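Local coordinates for protein neuraminidase (PDB 4GDI) that forms the neuraminidase-like beta-propeller head of a bat influenza A virus, where a diverged putative active site makes the family's sialic acid-cleaving activity uncertain, at residues 167-172 and 214-219; 220-225 and 265-270. All coordinates share one frame; numbering follows the deposited sequence.

In the fold
From the N terminus, residues 167-172 link the middle strands 158-165 and 173-180 of one propeller sheet; contact 1 then closes against 214-219, the corresponding loop of the following sheet. The chain between them completes the first sheet and starts the second. Contact 2 opens directly afterwards at A220 and closes at 265-270, enclosing strand 233-236 and much of the long loop leading to strand 277-281. The two closures run in series, neither nested nor crossed. They meet at 214-219: L216 O and G265 N probably hydrogen-bond, and N215, D219 and G265 share one calcium ion with G263 and D245, anchoring the long loop to the second sheet.

Contact 1. Residues 167-172 and 214-219; sequences PNVNQS and TNLWND. With CA (calcium ion), chain R; NAG (2-acetamido-2-deoxy-beta-D-glucopyranose), chain P.
A small surface contact between neighbouring blades of the beta-propeller joins two loops through V169 and N170 on one side and L216 and W217 on the other, burying 225 Å² in all. Each loop connects the two middle strands of its four-stranded sheet. The core of it is a CH-pi contact extended by apolar packing: N170 CA lies 3.8 Å from the centroid of the six-membered ring of W217, 15° off the ring normal. The indole reaches the loop because its CG stands anti to the backbone N (chi1 173°). V169 presses on the root of the same side chain, its CG2 lying 3.9 Å from W217 CB, while its CG1 meets L216 CB, the V169 and L216 side chains crossing at about a right angle. On the opposite ring face lies N218 ND2, which donates to G194 O, so the indole is held between a backbone carbon and an amide. An Asx turn shapes the W217 loop: N215 OD1 takes the backbone N of W217 at 2.8 Å, in the carbonyl plane, and the N of N218 from above that plane. N215 ND2 returns a bent bond to N218 OD1, tying the two side-chain amides. The N215 and D219 carbonyl oxygens both bind the calcium ion. The end of N170 leads away from the indole, and its ND2 is joined covalently to C1 of an N-acetylglucosamine at 1.4 Å.

Contact 2. Residues 220-225 and 265-270; sequences AKRPLL and GGIQGF. With CA (calcium ion), chain R; NO3 (nitrate ion), chain B.
R222 and F270 bring the two backbones closest; their CA atoms are 8.0 Å apart, a gap spanned by the side chain of R222. Residues 220-225 lead from a loop into the start of strand 224-228, an inner strand of a propeller blade; residues 265-270 form an irregular, largely extended part of the long loop before strand 277-281. At the phi of G266, 152°, a side chain would be jammed against G265 O, and the chain is nearly fully stretched at G269. R222 extends from CG to NE, and the twist at its end (chi4 -78°) sets the guanidinium so that I267 O lies at its edge, close to its plane. NH1 and NH2 of R222 both donate to I267 O, each at 2.8 Å, an end-on grip on one atom with moderately bent bonds. G269, which has no side chain to intervene, places its CA over the centre of one guanidinium face, 3.4 Å above the plane. T214 OG1 is a probable further donor to I267 O. I267 N donates to D245 OD1, while G265 O binds the calcium ion at 2.4 Å, alongside D245 OD2. Q268 N holds O3 of a nitrate, probably from the crystallisation liquor, at 3.1 Å; R320 NE binds it too, and Q268 NE2 bonds to P148 O. Within the contact the buried guanidinium is thus matched to a neutral carbonyl. Its charge and the calcium ion, both close to D245, would probably keep that carboxylate ionised, consistent with an electrostatic link between R222 and the metal site.

Contact 1. Residues 167-172 and 214-219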
loop_
_atom_site.group_PDB
_atom_site.type_symbol
_atom_site.label_atom_id
_atom_site.label_comp_id
_atom_site.label_asym_id
_atom_site.label_seq_id
_atom_site.Cartn_x
_atom_site.Cartn_y
_atom_site.Cartn_z
ATOM N N PRO A 167 -39.616 14.378 9.038
ATOM C CA PRO A 167 -39.786 14.252 7.582
ATOM C C PRO A 167 -39.811 15.565 6.809
ATOM O O PRO A 167 -39.565 15.556 5.609
ATOM C CB PRO A 167 -41.158 13.576 7.446
ATOM C CG PRO A 167 -41.871 13.894 8.707
ATOM C CD PRO A 167 -40.806 13.906 9.766
ATOM N N ASN A 168 -40.115 16.674 7.469
ATOM C CA ASN A 168 -40.274 17.935 6.753
ATOM C C ASN A 168 -39.409 19.070 7.275
ATOM O O ASN A 168 -39.317 19.291 8.481
ATOM C CB ASN A 168 -41.742 18.353 6.776
ATOM C CG ASN A 168 -42.642 17.298 6.174
ATOM O OD1 ASN A 168 -43.534 16.776 6.840
ATOM N ND2 ASN A 168 -42.397 16.964 4.908
ATOM N N VAL A 169 -38.800 19.806 6.350
ATOM C CA VAL A 169 -37.916 20.900 6.714
ATOM C C VAL A 169 -38.643 22.006 7.483
ATOM O O VAL A 169 -37.989 22.851 8.097
ATOM C CB VAL A 169 -37.228 21.517 5.484
ATOM C CG1 VAL A 169 -36.464 20.454 4.708
ATOM C CG2 VAL A 169 -38.240 22.226 4.591
ATOM N N ASN A 170 -39.978 22.009 7.450
ATOM C CA ASN A 170 -40.752 23.031 8.161
ATOM C C ASN A 170 -41.137 22.615 9.574
ATOM O O ASN A 170 -41.733 23.390 10.319
ATOM C CB ASN A 170 -41.993 23.475 7.364
ATOM C CG ASN A 170 -42.992 22.348 7.128
ATOM O OD1 ASN A 170 -42.999 21.343 7.837
ATOM N ND2 ASN A 170 -43.859 22.532 6.126
ATOM N N GLN A 171 -40.780 21.395 9.953
ATOM C CA GLN A 171 -40.874 21.000 11.355
ATOM C C GLN A 171 -39.763 20.016 11.722
ATOM O O GLN A 171 -40.021 18.922 12.225
ATOM C CB GLN A 171 -42.254 20.415 11.667
ATOM C CG GLN A 171 -42.764 19.454 10.616
ATOM C CD GLN A 171 -44.154 18.940 10.929
ATOM O OE1 GLN A 171 -44.611 19.001 12.074
ATOM N NE2 GLN A 171 -44.840 18.437 9.908
ATOM N N SER A 172 -38.522 20.419 11.475
ATOM C CA SER A 172 -37.380 19.560 11.750
ATOM C C SER A 172 -36.999 19.585 13.220
ATOM O O SER A 172 -37.273 20.550 13.933
ATOM C CB SER A 172 -36.187 19.981 10.895
ATOM O OG SER A 172 -35.888 21.350 11.077
ATOM N N THR A 214 -27.484 24.992 7.590
ATOM C CA THR A 214 -28.116 25.344 6.325
ATOM C C THR A 214 -29.617 25.266 6.556
ATOM O O THR A 214 -30.129 24.236 6.991
ATOM C CB THR A 214 -27.699 24.396 5.217
ATOM O OG1 THR A 214 -26.305 24.562 4.942
ATOM C CG2 THR A 214 -28.510 24.667 3.904
ATOM N N ASN A 215 -30.313 26.374 6.331
ATOM C CA ASN A 215 -31.761 26.412 6.491
ATOM C C ASN A 215 -32.423 26.155 5.140
ATOM O O ASN A 215 -32.380 27.002 4.257
ATOM C CB ASN A 215 -32.211 27.765 7.060
ATOM C CG ASN A 215 -33.694 27.801 7.409
ATOM O OD1 ASN A 215 -34.513 27.140 6.773
ATOM N ND2 ASN A 215 -34.038 28.580 8.421
ATOM N N LEU A 216 -33.031 24.981 4.993
ATOM C CA LEU A 216 -33.609 24.553 3.718
ATOM C C LEU A 216 -35.067 24.993 3.566
ATOM O O LEU A 216 -35.710 24.746 2.539
ATOM C CB LEU A 216 -33.545 23.026 3.610
ATOM C CG LEU A 216 -32.156 22.394 3.547
ATOM C CD1 LEU A 216 -32.278 20.871 3.391
ATOM C CD2 LEU A 216 -31.339 22.981 2.412
ATOM N N TRP A 217 -35.576 25.649 4.599
ATOM C CA TRP A 217 -36.986 25.980 4.700
ATOM C C TRP A 217 -37.259 27.434 4.323
ATOM O O TRP A 217 -37.877 27.707 3.291
ATOM C CB TRP A 217 -37.450 25.721 6.129
ATOM C CG TRP A 217 -38.825 26.176 6.422
ATOM C CD1 TRP A 217 -39.803 26.475 5.518
ATOM C CD2 TRP A 217 -39.392 26.391 7.716
ATOM N NE1 TRP A 217 -40.948 26.852 6.170
ATOM C CE2 TRP A 217 -40.723 26.815 7.522
ATOM C CE3 TRP A 217 -38.905 26.268 9.026
ATOM C CZ2 TRP A 217 -41.568 27.123 8.581
ATOM C CZ3 TRP A 217 -39.747 26.564 10.076
ATOM C CH2 TRP A 217 -41.067 26.990 9.850
ATOM N N ASN A 218 -36.787 28.357 5.157
ATOM C CA ASN A 218 -37.179 29.754 5.048
ATOM C C ASN A 218 -36.059 30.755 5.320
ATOM O O ASN A 218 -36.320 31.814 5.889
ATOM C CB ASN A 218 -38.301 30.021 6.049
ATOM C CG ASN A 218 -37.909 29.645 7.462
ATOM O OD1 ASN A 218 -36.756 29.270 7.719
ATOM N ND2 ASN A 218 -38.856 29.741 8.390
ATOM N N ASP A 219 -34.823 30.444 4.935
ATOM C CA ASP A 219 -33.732 31.396 5.158
ATOM C C ASP A 219 -32.599 31.202 4.191
ATOM O O ASP A 219 -32.172 30.079 3.921
ATOM C CB ASP A 219 -33.196 31.309 6.599
ATOM C CG ASP A 219 -32.429 32.559 7.035
ATOM O OD1 ASP A 219 -32.221 33.492 6.224
ATOM O OD2 ASP A 219 -32.008 32.606 8.215
HETATM CA CA CA R . -31.905 28.299 2.444
HETATM C C1 NAG P . -44.437 21.283 5.681
HETATM C C2 NAG P . -45.964 21.296 5.768
HETATM C C3 NAG P . -46.530 19.958 5.320
HETATM C C4 NAG P . -46.075 19.754 3.884
HETATM C C5 NAG P . -44.549 19.697 3.879
HETATM C C6 NAG P . -43.983 19.366 2.496
HETATM C C7 NAG P . -47.354 22.595 7.269
HETATM C C8 NAG P . -48.517 22.249 8.153
HETATM N N2 NAG P . -46.440 21.640 7.095
HETATM O O3 NAG P . -47.937 19.947 5.415
HETATM O O4 NAG P . -46.647 18.583 3.344
HETATM O O5 NAG P . -44.009 20.915 4.375
HETATM O O6 NAG P . -44.184 20.413 1.569
HETATM O O7 NAG P . -47.280 23.706 6.744
HETATM O O HOH W 1 -31.719 29.649 0.443
#

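Contact 2. Residues 220-225 and 265-270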
loop_
_atom_site.group_PDB
_atom_site.type_symbol
_atom_site.label_atom_id
_atom_site.label_comp_id
_atom_site.label_asym_id
_atom_site.label_seq_id
_atom_site.Cartn_x
_atom_site.Cartn_y
_atom_site.Cartn_z
ATOM N N ALA A 220 -32.088 32.328 3.700
ATOM C CA ALA A 220 -30.934 32.337 2.826
ATOM C C ALA A 220 -29.702 32.835 3.587
ATOM O O ALA A 220 -28.594 32.817 3.063
ATOM C CB ALA A 220 -31.213 33.217 1.590
ATOM N N LYS A 221 -29.899 33.292 4.819
ATOM C CA LYS A 221 -28.766 33.450 5.719
ATOM C C LYS A 221 -28.531 32.067 6.302
ATOM O O LYS A 221 -29.420 31.210 6.248
ATOM C CB LYS A 221 -29.060 34.459 6.834
ATOM C CG LYS A 221 -28.745 35.907 6.464
ATOM C CD LYS A 221 -29.277 36.867 7.522
ATOM C CE LYS A 221 -28.954 38.318 7.162
ATOM N NZ LYS A 221 -29.341 39.252 8.252
ATOM N N ARG A 222 -27.343 31.837 6.843
ATOM C CA ARG A 222 -27.068 30.564 7.515
ATOM C C ARG A 222 -27.166 30.787 9.005
ATOM O O ARG A 222 -26.489 31.655 9.538
ATOM C CB ARG A 222 -25.678 30.057 7.156
ATOM C CG ARG A 222 -25.489 29.825 5.677
ATOM C CD ARG A 222 -24.108 29.279 5.393
ATOM N NE ARG A 222 -23.898 28.965 3.987
ATOM C CZ ARG A 222 -24.370 27.874 3.387
ATOM N NH1 ARG A 222 -25.104 27.011 4.068
ATOM N NH2 ARG A 222 -24.115 27.653 2.100
ATOM N N PRO A 223 -28.040 30.029 9.678
ATOM C CA PRO A 223 -28.093 30.095 11.141
ATOM C C PRO A 223 -26.811 29.537 11.763
ATOM O O PRO A 223 -26.147 28.659 11.188
ATOM C CB PRO A 223 -29.285 29.204 11.492
ATOM C CG PRO A 223 -29.362 28.223 10.367
ATOM C CD PRO A 223 -28.897 28.959 9.131
ATOM N N LEU A 224 -26.472 30.041 12.936
ATOM C CA LEU A 224 -25.246 29.644 13.619
ATOM C C LEU A 224 -25.524 29.090 14.989
ATOM O O LEU A 224 -26.412 29.557 15.704
ATOM C CB LEU A 224 -24.317 30.843 13.763
ATOM C CG LEU A 224 -23.950 31.477 12.430
ATOM C CD1 LEU A 224 -23.199 32.766 12.651
ATOM C CD2 LEU A 224 -23.113 30.498 11.599
ATOM N N LEU A 225 -24.738 28.094 15.372
ATOM C CA LEU A 225 -24.905 27.486 16.676
ATOM C C LEU A 225 -23.589 27.604 17.440
ATOM O O LEU A 225 -22.522 27.368 16.885
ATOM C CB LEU A 225 -25.318 26.025 16.516
ATOM C CG LEU A 225 -25.312 25.141 17.761
ATOM C CD1 LEU A 225 -26.413 25.506 18.743
ATOM C CD2 LEU A 225 -25.413 23.672 17.330
ATOM N N GLY A 265 -34.702 25.703 0.151
ATOM C CA GLY A 265 -33.541 25.033 -0.407
ATOM C C GLY A 265 -32.244 25.571 0.188
ATOM O O GLY A 265 -32.257 26.412 1.089
ATOM N N GLY A 266 -31.120 25.077 -0.317
ATOM C CA GLY A 266 -29.831 25.500 0.166
ATOM C C GLY A 266 -28.769 24.433 -0.002
ATOM O O GLY A 266 -29.010 23.361 -0.569
ATOM N N ILE A 267 -27.578 24.740 0.494
ATOM C CA ILE A 267 -26.428 23.883 0.297
ATOM C C ILE A 267 -25.472 24.046 1.481
ATOM O O ILE A 267 -25.321 25.143 2.012
ATOM C CB ILE A 267 -25.739 24.207 -1.037
ATOM C CG1 ILE A 267 -24.744 23.096 -1.397
ATOM C CG2 ILE A 267 -25.083 25.575 -0.968
ATOM C CD1 ILE A 267 -24.206 23.157 -2.811
ATOM N N GLN A 268 -24.877 22.941 1.931
ATOM C CA GLN A 268 -23.958 22.977 3.076
ATOM C C GLN A 268 -22.885 24.036 2.893
ATOM O O GLN A 268 -22.252 24.124 1.834
ATOM C CB GLN A 268 -23.294 21.608 3.253
ATOM C CG GLN A 268 -22.483 21.448 4.542
ATOM C CD GLN A 268 -22.273 19.978 4.887
ATOM O OE1 GLN A 268 -22.277 19.122 4.005
ATOM N NE2 GLN A 268 -22.108 19.687 6.165
ATOM N N GLY A 269 -22.676 24.833 3.936
ATOM C CA GLY A 269 -21.665 25.870 3.929
ATOM C C GLY A 269 -21.287 26.334 5.330
ATOM O O GLY A 269 -21.866 25.890 6.316
ATOM N N PHE A 270 -20.326 27.247 5.407
ATOM C CA PHE A 270 -19.726 27.624 6.683
ATOM C C PHE A 270 -19.524 29.130 6.844
ATOM O O PHE A 270 -19.379 29.856 5.857
ATOM C CB PHE A 270 -18.366 26.930 6.829
ATOM C CG PHE A 270 -17.310 27.423 5.863
ATOM C CD1 PHE A 270 -16.515 28.503 6.182
ATOM C CD2 PHE A 270 -17.103 26.789 4.642
ATOM C CE1 PHE A 270 -15.529 28.951 5.305
ATOM C CE2 PHE A 270 -16.118 27.229 3.758
ATOM C CZ PHE A 270 -15.339 28.315 4.086
HETATM CA CA CA R . -31.905 28.299 2.444
HETATM N N NO3 B . -25.862 18.926 1.263
HETATM O O1 NO3 B . -24.921 18.576 2.243
HETATM O O2 NO3 B . -26.756 17.957 0.774
HETATM O O3 NO3 B . -25.903 20.237 0.775
HETATM O O HOH W 1 -31.719 29.649 0.443
#